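Predicted acetamidase/formamidase (Thermoanaerobacter tengcongensis, PDB 3TKK) probably hydrolyses carbon-nitrogen bonds in linear amides such as acetamide and formamide, and binds zinc and calcium ions. Local coordinates at residues D75-I81 with A167-V173; S28-V34 with K204-E210; L215-N219 with D247-L251; P22-S28 with G64-E69. All blocks are in the same frame, centred on the assembly; numbering follows the deposited sequence.

In the fold
Contacts 1 and 2 lie in one mixed sheet, with centres about 11 Å apart. Contact 2 pairs strand 31-36 with 203-212, and contact 1 pairs 76-86 with 168-172. The middle pairing, 203-212 with 76-86, joins them, as by the probable hydrogen bond Glu210 N to Lys78 O. Contact 4 belongs to a second sheet, which packs on one face of the first. Its centre is about 10 Å from that of contact 2, and the two share Ser28. The loop and helix of contact 3 lie against part of the opposite face, near Val76 and Tyr170. Along the chain, contacts 2 and 4 cross, contact 1 is nested inside contact 2, and contact 3 comes last.

Contact 1: residues D75-I81 with A167-V173; sequences DVLKVKI and AEVYFPV
Tyr170 lays its ring beside Lys78 and Val76, with Tyr170 OH 3.6 Å from Lys78 CD and Tyr170 CB 4.0 Å from Val76 CG1. Strands 76-81 and 168-172 run antiparallel at 160°, with axes 4.5 Å apart. Leu77-Phe171 and Val79-Val169 are hydrogen-bonded pairs. Val76-Pro172, Lys78-Tyr170 and Lys80-Glu168 are non-hydrogen-bonded pairs. The ladder runs Val173 N to Asp75 O 3.0 Å, Leu77 N to Phe171 O 2.7 Å, Phe171 N to Leu77 O 2.9 Å, Val79 N to Val169 O and Val169 N to Val79 O both 3.0 Å, and Ile81 N to Ala167 O 2.9 Å. Tyr170, chi1 m, brings its OH to Glu168 OE1 in a very short 2.4 Å hydrogen bond. A water joins Lys78 NZ (2.8 Å) to Glu168 OE2 (2.5 Å). These side chains and Lys80 share one face. Leu77, Val79, Val169 and Phe171 form the other, apolar face, where Phe171, chi1 m, turns its ring edge to Val79, with Phe171 CE2 4.0 Å from Val79 CG2. Separately, Val173 CG2 lies 4.2 Å from Leu77 CB. This is antiparallel pairing inside a mixed sheet. Strand 203-212 flanks 76-86, strand 221-223 flanks 168-172, and Phe171 packs on Ile137 of strand 133-138.

Contact 2: residues S28-V34 with K204-E210; sequences SGDELEV and KVLLEVE
Ser28 leads into an antiparallel strand pairing of a mixed sheet. Strands 31-34 and 204-210 run at 170° with axes 4.5 Å apart. Ser28 OG lies 3.4 Å from Glu210 CA and hydrogen-bonds Val211. Gly29 has phi/psi 105/-11, where a CB would crowd the preceding carbonyl. Its N bonds Val209 O at 2.7 Å. Asp30 O accepts Val209 N at 3.1 Å, while its carboxylate turns to Ser1 and Met3. Glu31 and Glu208 form a non-hydrogen-bonded pair, CA-CA 4.2 Å. Lys82 bridges both carboxylates, which offsets their like charge. Leu32 and Leu207 form a hydrogen-bonded pair with both N-O distances, Leu32 N to Leu207 O and Leu207 N to Leu32 O, at 2.9 Å. Leu207 has chi1 p, and its CD1 is 4.0 Å from Leu32 CD1. Glu33 faces Leu206 in a non-hydrogen-bonded pair, with Glu33 CG 3.8 Å from Leu206 CD1. Val34 N reaches Val205 O at 2.7 Å and Val205 N reaches Val34 O at 2.9 Å. Leu32, Val34, Val205 and Leu207 share one face, and the last three pack on Leu182. At the polar end, Lys204 NZ makes a salt bridge to Glu33 OE1 at 2.7 Å, though that oxygen is less surely placed.

Contact 3: residues L215-N219 with D247-L251; sequences LNLKN and DMAEL
The loop 215-219 is irregular. Its backbone is extended except at Lys218, phi/psi -107/-14. Segment 247-251 is one turn within helix 237-255, and Leu251 N bonds Asp247 O at 3.1 Å. The backbones stay well apart: the nearest CA atoms, of Lys218 and Asp247, are 7.0 Å from each other. Side chains therefore carry most of the contact. The CA-to-CB bond of Leu251 points sideways, but its CD1 comes nearer the loop, 3.9 Å from Leu217 CD2 and 4.5 Å from Leu215 CD1. One helical turn earlier, Asp247 takes chi1 m, and its OD2 accepts a 2.7 Å hydrogen bond from Asn219 ND2. Asn219 OD1 is hydrogen-bonded to Ser153 OG. Leu217 also packs on Tyr170 and Pro172, and Leu215 on Val76. Ala249 instead meets Leu101 of the second subunit. Asp247 and Leu251, i and i+4, thus tie the helix to the loop between two strands, and Met248 packs on strand 283-290: a helix packed against a beta sheet and a connecting loop.

Contact 4: residues P22-S28 with G64-E69; sequences PAISVKS and GPIFVE
Val26 lies at the apolar centre, with chi1 m. Its CG2 touches Ile66 CG2 at 3.6 Å and Val68 CG2 at 3.9 Å. Ile24 CG2 lies 4.2 Å from Ile66 CG1 on the same face. Leu32 of strand 31-36 packs against Val26 and Ile66, and Val209 of strand 203-212 against Val26, so this face meets the neighbouring sheet. Strands 24-27 and 64-69 run parallel, with 33° between their directions and 4.6 Å between axes. They belong to a second mixed sheet, where 62-69 also pairs antiparallel with 180-186. Ile24 pairs with Ile66, Ser25 with Phe67, and Val26 with Val68. The bonds are those of a parallel ladder: Ala23 N to Pro65 O 2.8 Å, Phe67 N to Ile24 O 2.8 Å, Val26 N to Phe67 O 2.9 Å and Glu69 N to Val26 O 2.7 Å. At the start, a cis peptide bond leads from Gly64 into Pro65. Pro22 CB sits 3.7 Å from Phe67 CB. On the other face Ser25 OG is 3.7 Å from Phe67 CB. Lys27, with chi1 m, extends to a salt bridge from NZ to Glu69 OE1 at 3.0 Å. Nearby, a water joins Ser28 N (2.8 Å) to Glu69 O (2.6 Å), two atoms 4.1 Å apart. The pairing is two-sided: aliphatic contacts face the other sheet, while the charged pair lies on the more open side.

Contact 1: residues D75-I81 with A167-V173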
loop_
_atom_site.group_PDB
_atom_site.type_symbol
_atom_site.label_atom_id
_atom_site.label_comp_id
_atom_site.label_asym_id
_atom_site.label_seq_id
_atom_site.Cartn_x
_atom_site.Cartn_y
_atom_site.Cartn_z
ATOM N N ASP A 75 -6.607 28.611 4.577
ATOM C CA ASP A 75 -6.947 28.284 3.181
ATOM C C ASP A 75 -6.271 27.019 2.739
ATOM O O ASP A 75 -5.630 26.308 3.514
ATOM C CB ASP A 75 -6.378 29.392 2.240
ATOM C CG ASP A 75 -7.016 30.745 2.471
ATOM O OD1 ASP A 75 -8.091 30.785 3.114
ATOM O OD2 ASP A 75 -6.445 31.752 2.017
ATOM N N VAL A 76 -6.326 26.710 1.440
ATOM C CA VAL A 76 -5.676 25.514 1.080
ATOM C C VAL A 76 -4.878 25.946 -0.140
ATOM O O VAL A 76 -5.394 26.755 -0.942
ATOM C CB VAL A 76 -6.692 24.363 0.730
ATOM C CG1 VAL A 76 -6.044 23.308 -0.165
ATOM C CG2 VAL A 76 -7.236 23.724 2.032
ATOM N N LEU A 77 -3.636 25.467 -0.290
ATOM C CA LEU A 77 -2.945 25.764 -1.584
ATOM C C LEU A 77 -2.965 24.581 -2.472
ATOM O O LEU A 77 -2.479 23.506 -2.075
ATOM C CB LEU A 77 -1.510 26.109 -1.348
ATOM C CG LEU A 77 -0.555 26.470 -2.482
ATOM C CD1 LEU A 77 -0.905 27.937 -2.840
ATOM C CD2 LEU A 77 0.928 26.385 -1.993
ATOM N N LYS A 78 -3.447 24.782 -3.701
ATOM C CA LYS A 78 -3.439 23.739 -4.725
ATOM C C LYS A 78 -2.277 23.956 -5.716
ATOM O O LYS A 78 -2.064 25.083 -6.169
ATOM C CB LYS A 78 -4.786 23.739 -5.436
ATOM C CG LYS A 78 -4.806 22.958 -6.792
ATOM C CD LYS A 78 -6.244 23.093 -7.448
ATOM C CE LYS A 78 -6.082 23.029 -8.968
ATOM N NZ LYS A 78 -7.471 22.980 -9.579
ATOM N N VAL A 79 -1.506 22.865 -5.938
ATOM C CA VAL A 79 -0.290 22.908 -6.702
ATOM C C VAL A 79 -0.466 21.850 -7.798
ATOM O O VAL A 79 -0.534 20.636 -7.575
ATOM C CB VAL A 79 0.972 22.621 -5.855
ATOM C CG1 VAL A 79 2.268 22.689 -6.783
ATOM C CG2 VAL A 79 1.031 23.448 -4.536
ATOM N N LYS A 80 -0.610 22.303 -9.008
ATOM C CA LYS A 80 -0.771 21.395 -10.133
ATOM C C LYS A 80 0.634 21.099 -10.668
ATOM O O LYS A 80 1.320 22.043 -11.190
ATOM C CB LYS A 80 -1.652 22.093 -11.192
ATOM C CG LYS A 80 -1.932 21.194 -12.389
ATOM C CD LYS A 80 -2.878 21.894 -13.461
ATOM C CE LYS A 80 -4.283 22.220 -12.949
ATOM N NZ LYS A 80 -4.181 23.290 -11.902
ATOM N N ILE A 81 1.047 19.802 -10.633
ATOM C CA ILE A 81 2.322 19.342 -11.210
ATOM C C ILE A 81 2.097 19.047 -12.738
ATOM O O ILE A 81 1.477 18.030 -13.100
ATOM C CB ILE A 81 2.798 18.086 -10.530
ATOM C CG1 ILE A 81 2.811 18.287 -8.966
ATOM C CG2 ILE A 81 4.257 17.770 -11.063
ATOM C CD1 ILE A 81 3.566 19.551 -8.622
ATOM N N ALA A 167 -0.602 15.262 -11.505
ATOM C CA ALA A 167 -1.228 15.297 -10.141
ATOM C C ALA A 167 -1.423 16.695 -9.592
ATOM O O ALA A 167 -0.725 17.611 -10.043
ATOM C CB ALA A 167 -0.449 14.502 -9.246
ATOM N N GLU A 168 -2.288 16.827 -8.570
ATOM C CA GLU A 168 -2.513 18.049 -7.859
ATOM C C GLU A 168 -2.324 17.739 -6.399
ATOM O O GLU A 168 -2.927 16.824 -5.888
ATOM C CB GLU A 168 -3.985 18.442 -8.057
ATOM C CG GLU A 168 -4.251 19.099 -9.397
ATOM C CD GLU A 168 -5.769 19.114 -9.618
ATOM O OE1 GLU A 168 -6.571 18.907 -8.637
ATOM O OE2 GLU A 168 -6.150 19.286 -10.733
ATOM N N VAL A 169 -1.493 18.480 -5.702
ATOM C CA VAL A 169 -1.356 18.303 -4.260
ATOM C C VAL A 169 -1.981 19.489 -3.505
ATOM O O VAL A 169 -1.729 20.678 -3.915
ATOM C CB VAL A 169 0.117 18.318 -3.959
ATOM C CG1 VAL A 169 0.269 17.832 -2.506
ATOM C CG2 VAL A 169 0.823 17.332 -4.921
ATOM N N TYR A 170 -2.752 19.232 -2.447
ATOM C CA TYR A 170 -3.472 20.256 -1.803
ATOM C C TYR A 170 -2.883 20.332 -0.482
ATOM O O TYR A 170 -2.779 19.321 0.150
ATOM C CB TYR A 170 -4.937 19.842 -1.714
ATOM C CG TYR A 170 -5.598 19.821 -3.064
ATOM C CD1 TYR A 170 -6.432 20.891 -3.457
ATOM C CD2 TYR A 170 -5.419 18.774 -3.907
ATOM C CE1 TYR A 170 -7.078 20.895 -4.628
ATOM C CE2 TYR A 170 -6.091 18.724 -5.113
ATOM C CZ TYR A 170 -6.885 19.797 -5.491
ATOM O OH TYR A 170 -7.546 19.789 -6.672
ATOM N N PHE A 171 -2.504 21.536 -0.007
ATOM C CA PHE A 171 -1.909 21.662 1.268
ATOM C C PHE A 171 -2.703 22.595 2.152
ATOM O O PHE A 171 -3.070 23.725 1.714
ATOM C CB PHE A 171 -0.493 22.384 1.110
ATOM C CG PHE A 171 0.532 21.538 0.444
ATOM C CD1 PHE A 171 1.132 20.506 1.127
ATOM C CD2 PHE A 171 0.899 21.797 -0.820
ATOM C CE1 PHE A 171 2.067 19.624 0.482
ATOM C CE2 PHE A 171 1.832 20.948 -1.518
ATOM C CZ PHE A 171 2.449 19.893 -0.830
ATOM N N PRO A 172 -2.912 22.209 3.383
ATOM C CA PRO A 172 -3.352 23.260 4.297
ATOM C C PRO A 172 -2.353 24.382 4.439
ATOM O O PRO A 172 -1.156 24.108 4.579
ATOM C CB PRO A 172 -3.390 22.580 5.680
ATOM C CG PRO A 172 -2.978 21.130 5.512
ATOM C CD PRO A 172 -2.451 20.980 4.056
ATOM N N VAL A 173 -2.832 25.637 4.515
ATOM C CA VAL A 173 -2.004 26.852 4.692
ATOM C C VAL A 173 -1.910 27.202 6.178
ATOM O O VAL A 173 -2.925 27.388 6.869
ATOM C CB VAL A 173 -2.593 28.060 3.880
ATOM C CG1 VAL A 173 -1.651 29.238 3.893
ATOM C CG2 VAL A 173 -2.692 27.628 2.361
HETATM O O HOH W 1 -7.629 21.066 -11.570
#

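Contact 2: residues S28-V34 with K204-E210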
loop_
_atom_site.group_PDB
_atom_site.type_symbol
_atom_site.label_atom_id
_atom_site.label_comp_id
_atom_site.label_asym_id
_atom_site.label_seq_id
_atom_site.Cartn_x
_atom_site.Cartn_y
_atom_site.Cartn_z
ATOM N N SER A 28 -2.251 33.827 -7.316
ATOM C CA SER A 28 -3.013 32.567 -7.551
ATOM C C SER A 28 -3.206 32.460 -9.045
ATOM O O SER A 28 -3.644 33.436 -9.701
ATOM C CB SER A 28 -4.401 32.669 -6.872
ATOM O OG SER A 28 -5.125 31.482 -7.185
ATOM N N GLY A 29 -2.858 31.321 -9.604
ATOM C CA GLY A 29 -3.030 31.077 -11.034
ATOM C C GLY A 29 -1.714 31.136 -11.786
ATOM O O GLY A 29 -1.659 30.848 -13.000
ATOM N N ASP A 30 -0.655 31.607 -11.121
ATOM C CA ASP A 30 0.632 31.862 -11.857
ATOM C C ASP A 30 1.331 30.491 -11.968
ATOM O O ASP A 30 1.107 29.587 -11.093
ATOM C CB ASP A 30 1.594 32.760 -11.039
ATOM C CG ASP A 30 1.286 34.228 -11.182
ATOM O OD1 ASP A 30 0.580 34.588 -12.070
ATOM O OD2 ASP A 30 1.752 35.013 -10.330
ATOM N N GLU A 31 2.225 30.375 -12.951
ATOM C CA GLU A 31 2.973 29.168 -13.140
ATOM C C GLU A 31 4.431 29.429 -12.736
ATOM O O GLU A 31 4.880 30.524 -12.906
ATOM C CB GLU A 31 2.964 28.838 -14.636
ATOM C CG GLU A 31 1.777 27.988 -15.069
ATOM C CD GLU A 31 1.898 27.457 -16.505
ATOM O OE1 GLU A 31 2.532 28.048 -17.395
ATOM O OE2 GLU A 31 1.352 26.411 -16.747
ATOM N N LEU A 32 5.155 28.407 -12.307
ATOM C CA LEU A 32 6.595 28.457 -12.151
ATOM C C LEU A 32 7.293 27.225 -12.720
ATOM O O LEU A 32 6.832 26.145 -12.423
ATOM C CB LEU A 32 6.951 28.457 -10.644
ATOM C CG LEU A 32 6.547 29.746 -9.952
ATOM C CD1 LEU A 32 5.273 29.559 -9.024
ATOM C CD2 LEU A 32 7.741 30.231 -9.097
ATOM N N GLU A 33 8.469 27.391 -13.333
ATOM C CA GLU A 33 9.407 26.286 -13.575
ATOM C C GLU A 33 10.445 26.369 -12.526
ATOM O O GLU A 33 11.186 27.425 -12.414
ATOM C CB GLU A 33 10.158 26.403 -14.934
ATOM C CG GLU A 33 9.251 26.631 -16.079
ATOM C CD GLU A 33 9.962 26.424 -17.494
ATOM O OE1 GLU A 33 10.953 25.623 -17.566
ATOM O OE2 GLU A 33 9.509 27.023 -18.529
ATOM N N VAL A 34 10.462 25.328 -11.713
ATOM C CA VAL A 34 11.213 25.332 -10.508
ATOM C C VAL A 34 12.405 24.355 -10.667
ATOM O O VAL A 34 12.191 23.160 -10.841
ATOM C CB VAL A 34 10.355 24.917 -9.362
ATOM C CG1 VAL A 34 11.151 24.943 -7.975
ATOM C CG2 VAL A 34 9.112 25.892 -9.137
ATOM N N LYS A 204 13.766 19.720 -12.996
ATOM C CA LYS A 204 12.990 20.956 -13.187
ATOM C C LYS A 204 11.473 20.575 -13.205
ATOM O O LYS A 204 11.098 19.537 -13.818
ATOM C CB LYS A 204 13.461 21.566 -14.517
ATOM C CG LYS A 204 12.761 22.823 -14.923
ATOM C CD LYS A 204 13.534 23.682 -16.071
ATOM C CE LYS A 204 12.680 25.063 -16.373
ATOM N NZ LYS A 204 13.265 26.582 -16.550
ATOM N N VAL A 205 10.644 21.312 -12.451
ATOM C CA VAL A 205 9.205 20.982 -12.263
ATOM C C VAL A 205 8.435 22.201 -12.804
ATOM O O VAL A 205 8.666 23.366 -12.302
ATOM C CB VAL A 205 8.835 20.820 -10.768
ATOM C CG1 VAL A 205 7.254 20.707 -10.564
ATOM C CG2 VAL A 205 9.576 19.619 -10.159
ATOM N N LEU A 206 7.607 21.998 -13.863
ATOM C CA LEU A 206 6.562 22.981 -14.211
ATOM C C LEU A 206 5.316 22.832 -13.366
ATOM O O LEU A 206 4.604 21.779 -13.460
ATOM C CB LEU A 206 6.214 22.963 -15.730
ATOM C CG LEU A 206 5.175 23.996 -16.221
ATOM C CD1 LEU A 206 5.633 25.437 -16.063
ATOM C CD2 LEU A 206 4.822 23.839 -17.831
ATOM N N LEU A 207 5.032 23.819 -12.495
ATOM C CA LEU A 207 3.832 23.731 -11.656
ATOM C C LEU A 207 2.994 25.018 -11.714
ATOM O O LEU A 207 3.431 26.112 -12.183
ATOM C CB LEU A 207 4.129 23.429 -10.238
ATOM C CG LEU A 207 5.112 24.368 -9.539
ATOM C CD1 LEU A 207 4.386 25.620 -9.192
ATOM C CD2 LEU A 207 5.792 23.660 -8.291
ATOM N N GLU A 208 1.788 24.901 -11.200
ATOM C CA GLU A 208 0.925 26.074 -11.143
ATOM C C GLU A 208 0.373 26.121 -9.735
ATOM O O GLU A 208 0.224 25.067 -9.125
ATOM C CB GLU A 208 -0.207 25.957 -12.160
ATOM C CG GLU A 208 -1.259 26.978 -11.849
ATOM C CD GLU A 208 -2.449 26.976 -12.814
ATOM O OE1 GLU A 208 -2.253 26.502 -13.965
ATOM O OE2 GLU A 208 -3.559 27.441 -12.409
ATOM N N VAL A 209 0.139 27.302 -9.179
ATOM C CA VAL A 209 -0.382 27.406 -7.849
ATOM C C VAL A 209 -1.770 28.035 -7.880
ATOM O O VAL A 209 -1.992 28.947 -8.645
ATOM C CB VAL A 209 0.509 28.220 -6.893
ATOM C CG1 VAL A 209 1.791 27.472 -6.486
ATOM C CG2 VAL A 209 0.880 29.651 -7.538
ATOM N N GLU A 210 -2.672 27.583 -6.986
ATOM C CA GLU A 210 -3.983 28.264 -6.752
ATOM C C GLU A 210 -4.339 28.305 -5.269
ATOM O O GLU A 210 -4.236 27.306 -4.606
ATOM C CB GLU A 210 -5.097 27.509 -7.398
ATOM C CG GLU A 210 -5.082 27.664 -8.884
ATOM C CD GLU A 210 -6.340 27.092 -9.516
ATOM O OE1 GLU A 210 -7.378 26.786 -8.801
ATOM O OE2 GLU A 210 -6.281 26.977 -10.743
HETATM O O HOH W 2 13.694 27.023 -13.342
#

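Contact 3: residues L215-N219 with D247-L251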
loop_
_atom_site.group_PDB
_atom_site.type_symbol
_atom_site.label_atom_id
_atom_site.label_comp_id
_atom_site.label_asym_id
_atom_site.label_seq_id
_atom_site.Cartn_x
_atom_site.Cartn_y
_atom_site.Cartn_z
ATOM N N LEU A 215 -12.119 25.635 2.196
ATOM C CA LEU A 215 -11.879 24.196 2.325
ATOM C C LEU A 215 -10.988 24.045 3.552
ATOM O O LEU A 215 -10.032 24.803 3.724
ATOM C CB LEU A 215 -11.210 23.668 1.052
ATOM C CG LEU A 215 -10.690 22.236 1.130
ATOM C CD1 LEU A 215 -11.865 21.227 1.251
ATOM C CD2 LEU A 215 -9.832 21.920 -0.049
ATOM N N ASN A 216 -11.345 23.158 4.468
ATOM C CA ASN A 216 -10.523 22.890 5.638
ATOM C C ASN A 216 -9.731 21.568 5.427
ATOM O O ASN A 216 -10.326 20.534 5.292
ATOM C CB ASN A 216 -11.440 22.706 6.866
ATOM C CG ASN A 216 -12.294 23.913 7.110
ATOM O OD1 ASN A 216 -11.893 25.038 6.751
ATOM N ND2 ASN A 216 -13.472 23.725 7.757
ATOM N N LEU A 217 -8.413 21.579 5.354
ATOM C CA LEU A 217 -7.685 20.286 5.374
ATOM C C LEU A 217 -6.829 20.235 6.661
ATOM O O LEU A 217 -6.381 21.304 7.166
ATOM C CB LEU A 217 -6.767 20.128 4.154
ATOM C CG LEU A 217 -7.485 20.021 2.799
ATOM C CD1 LEU A 217 -6.576 19.788 1.627
ATOM C CD2 LEU A 217 -8.428 18.824 2.937
ATOM N N LYS A 218 -6.520 19.025 7.133
ATOM C CA LYS A 218 -5.615 18.933 8.273
ATOM C C LYS A 218 -4.237 18.425 7.843
ATOM O O LYS A 218 -3.291 18.455 8.627
ATOM C CB LYS A 218 -6.157 17.959 9.343
ATOM C CG LYS A 218 -7.388 18.479 9.994
ATOM C CD LYS A 218 -7.040 19.682 10.738
ATOM C CE LYS A 218 -8.202 20.223 11.573
ATOM N NZ LYS A 218 -8.903 19.141 12.307
ATOM N N ASN A 219 -4.160 17.900 6.636
ATOM C CA ASN A 219 -2.979 17.204 6.091
ATOM C C ASN A 219 -3.095 17.235 4.592
ATOM O O ASN A 219 -4.146 17.571 4.135
ATOM C CB ASN A 219 -2.983 15.758 6.515
ATOM C CG ASN A 219 -2.443 15.574 7.866
ATOM O OD1 ASN A 219 -1.314 15.840 8.077
ATOM N ND2 ASN A 219 -3.204 15.055 8.763
ATOM N N ASP A 247 -8.863 11.493 8.163
ATOM C CA ASP A 247 -8.912 12.780 7.524
ATOM C C ASP A 247 -9.858 12.581 6.325
ATOM O O ASP A 247 -10.642 13.479 6.059
ATOM C CB ASP A 247 -7.519 13.326 7.027
ATOM C CG ASP A 247 -6.592 13.778 8.191
ATOM O OD1 ASP A 247 -7.046 14.149 9.334
ATOM O OD2 ASP A 247 -5.385 13.747 7.942
ATOM N N MET A 248 -9.748 11.463 5.585
ATOM C CA MET A 248 -10.711 11.156 4.572
ATOM C C MET A 248 -12.149 10.995 5.092
ATOM O O MET A 248 -13.104 11.385 4.343
ATOM C CB MET A 248 -10.355 9.932 3.711
ATOM C CG MET A 248 -11.204 9.862 2.445
ATOM S SD MET A 248 -10.738 10.933 1.093
ATOM C CE MET A 248 -9.454 9.919 0.242
ATOM N N ALA A 249 -12.329 10.395 6.293
ATOM C CA ALA A 249 -13.675 10.205 6.855
ATOM C C ALA A 249 -14.303 11.602 7.196
ATOM O O ALA A 249 -15.521 11.870 7.039
ATOM C CB ALA A 249 -13.640 9.313 8.120
ATOM N N GLU A 250 -13.496 12.483 7.752
ATOM C CA GLU A 250 -13.962 13.837 7.997
ATOM C C GLU A 250 -14.338 14.600 6.677
ATOM O O GLU A 250 -15.337 15.323 6.661
ATOM C CB GLU A 250 -12.931 14.583 8.888
ATOM C CG GLU A 250 -13.251 16.017 9.185
ATOM C CD GLU A 250 -14.252 16.186 10.330
ATOM O OE1 GLU A 250 -14.753 15.152 10.880
ATOM O OE2 GLU A 250 -14.536 17.384 10.702
ATOM N N LEU A 251 -13.566 14.473 5.591
ATOM C CA LEU A 251 -13.959 15.088 4.323
ATOM C C LEU A 251 -15.325 14.582 3.974
ATOM O O LEU A 251 -16.198 15.356 3.606
ATOM C CB LEU A 251 -13.069 14.770 3.136
ATOM C CG LEU A 251 -11.913 15.726 2.733
ATOM C CD1 LEU A 251 -12.017 17.218 3.244
ATOM C CD2 LEU A 251 -10.494 15.126 2.924
#

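Contact 4: residues P22-S28 with G64-E69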
loop_
_atom_site.group_PDB
_atom_site.type_symbol
_atom_site.label_atom_id
_atom_site.label_comp_id
_atom_site.label_asym_id
_atom_site.label_seq_id
_atom_site.Cartn_x
_atom_site.Cartn_y
_atom_site.Cartn_z
ATOM N N PRO A 22 10.744 34.813 1.456
ATOM C CA PRO A 22 10.242 34.383 0.151
ATOM C C PRO A 22 11.315 34.669 -0.880
ATOM O O PRO A 22 11.978 35.741 -0.866
ATOM C CB PRO A 22 9.073 35.346 -0.123
ATOM C CG PRO A 22 8.628 35.797 1.177
ATOM C CD PRO A 22 9.868 35.820 2.095
ATOM N N ALA A 23 11.500 33.691 -1.749
ATOM C CA ALA A 23 12.492 33.827 -2.851
ATOM C C ALA A 23 11.803 34.657 -3.901
ATOM O O ALA A 23 12.441 35.372 -4.677
ATOM C CB ALA A 23 12.876 32.416 -3.428
ATOM N N ILE A 24 10.483 34.552 -3.922
ATOM C CA ILE A 24 9.706 35.238 -4.985
ATOM C C ILE A 24 8.225 35.218 -4.508
ATOM O O ILE A 24 7.822 34.358 -3.682
ATOM C CB ILE A 24 9.868 34.534 -6.317
ATOM C CG1 ILE A 24 9.230 35.339 -7.441
ATOM C CG2 ILE A 24 9.320 33.035 -6.278
ATOM C CD1 ILE A 24 9.437 34.590 -8.887
ATOM N N SER A 25 7.509 36.255 -4.900
ATOM C CA SER A 25 6.058 36.376 -4.751
ATOM C C SER A 25 5.350 36.198 -6.083
ATOM O O SER A 25 5.736 36.818 -7.080
ATOM C CB SER A 25 5.658 37.791 -4.209
ATOM O OG SER A 25 5.927 37.848 -2.864
ATOM N N VAL A 26 4.295 35.378 -6.079
ATOM C CA VAL A 26 3.500 35.129 -7.241
ATOM C C VAL A 26 2.023 35.243 -6.764
ATOM O O VAL A 26 1.745 35.399 -5.526
ATOM C CB VAL A 26 3.775 33.711 -7.818
ATOM C CG1 VAL A 26 5.287 33.501 -8.123
ATOM C CG2 VAL A 26 3.272 32.604 -6.822
ATOM N N LYS A 27 1.108 35.165 -7.736
ATOM C CA LYS A 27 -0.328 35.227 -7.431
ATOM C C LYS A 27 -1.018 33.936 -7.788
ATOM O O LYS A 27 -0.500 33.081 -8.593
ATOM C CB LYS A 27 -1.045 36.380 -8.231
ATOM C CG LYS A 27 -0.347 37.742 -8.170
ATOM C CD LYS A 27 -1.074 38.791 -9.141
ATOM C CE LYS A 27 -0.278 40.084 -9.294
ATOM N NZ LYS A 27 -0.363 40.668 -7.963
ATOM N N SER A 28 -2.251 33.827 -7.316
ATOM C CA SER A 28 -3.013 32.567 -7.551
ATOM C C SER A 28 -3.206 32.460 -9.045
ATOM O O SER A 28 -3.644 33.436 -9.701
ATOM C CB SER A 28 -4.401 32.669 -6.872
ATOM O OG SER A 28 -5.125 31.482 -7.185
ATOM N N GLY A 64 12.820 27.376 -3.255
ATOM C CA GLY A 64 11.788 28.184 -2.630
ATOM C C GLY A 64 12.365 29.013 -1.464
ATOM O O GLY A 64 13.612 29.161 -1.296
ATOM N N PRO A 65 11.477 29.602 -0.649
ATOM C CA PRO A 65 10.036 29.401 -0.714
ATOM C C PRO A 65 9.348 30.398 -1.631
ATOM O O PRO A 65 9.882 31.460 -1.963
ATOM C CB PRO A 65 9.581 29.576 0.763
ATOM C CG PRO A 65 10.730 30.328 1.441
ATOM C CD PRO A 65 11.896 30.447 0.470
ATOM N N ILE A 66 8.221 29.984 -2.161
ATOM C CA ILE A 66 7.395 30.846 -2.985
ATOM C C ILE A 66 6.227 31.416 -2.149
ATOM O O ILE A 66 5.444 30.666 -1.550
ATOM C CB ILE A 66 6.814 29.954 -4.078
ATOM C CG1 ILE A 66 7.983 29.325 -4.876
ATOM C CG2 ILE A 66 5.761 30.727 -4.944
ATOM C CD1 ILE A 66 7.504 27.981 -5.724
ATOM N N PHE A 67 6.140 32.734 -2.084
ATOM C CA PHE A 67 5.024 33.384 -1.396
ATOM C C PHE A 67 3.932 33.516 -2.411
ATOM O O PHE A 67 4.180 34.035 -3.528
ATOM C CB PHE A 67 5.499 34.751 -0.900
ATOM C CG PHE A 67 4.538 35.472 -0.109
ATOM C CD1 PHE A 67 4.651 35.521 1.315
ATOM C CD2 PHE A 67 3.474 36.105 -0.721
ATOM C CE1 PHE A 67 3.754 36.249 2.079
ATOM C CE2 PHE A 67 2.516 36.836 0.032
ATOM C CZ PHE A 67 2.672 36.959 1.441
ATOM N N VAL A 68 2.732 33.023 -2.052
ATOM C CA VAL A 68 1.638 33.024 -2.961
ATOM C C VAL A 68 0.653 34.039 -2.433
ATOM O O VAL A 68 0.072 33.833 -1.413
ATOM C CB VAL A 68 0.960 31.611 -3.058
ATOM C CG1 VAL A 68 -0.308 31.705 -3.926
ATOM C CG2 VAL A 68 2.034 30.595 -3.656
ATOM N N GLU A 69 0.487 35.143 -3.138
ATOM C CA GLU A 69 -0.443 36.198 -2.700
ATOM C C GLU A 69 -1.861 35.699 -2.479
ATOM O O GLU A 69 -2.379 35.095 -3.368
ATOM C CB GLU A 69 -0.459 37.382 -3.698
ATOM C CG GLU A 69 0.762 38.271 -3.386
ATOM C CD GLU A 69 0.987 39.455 -4.318
ATOM O OE1 GLU A 69 0.147 39.797 -5.175
ATOM O OE2 GLU A 69 2.073 40.039 -4.167
HETATM O O HOH W 3 -3.412 35.798 -5.618
#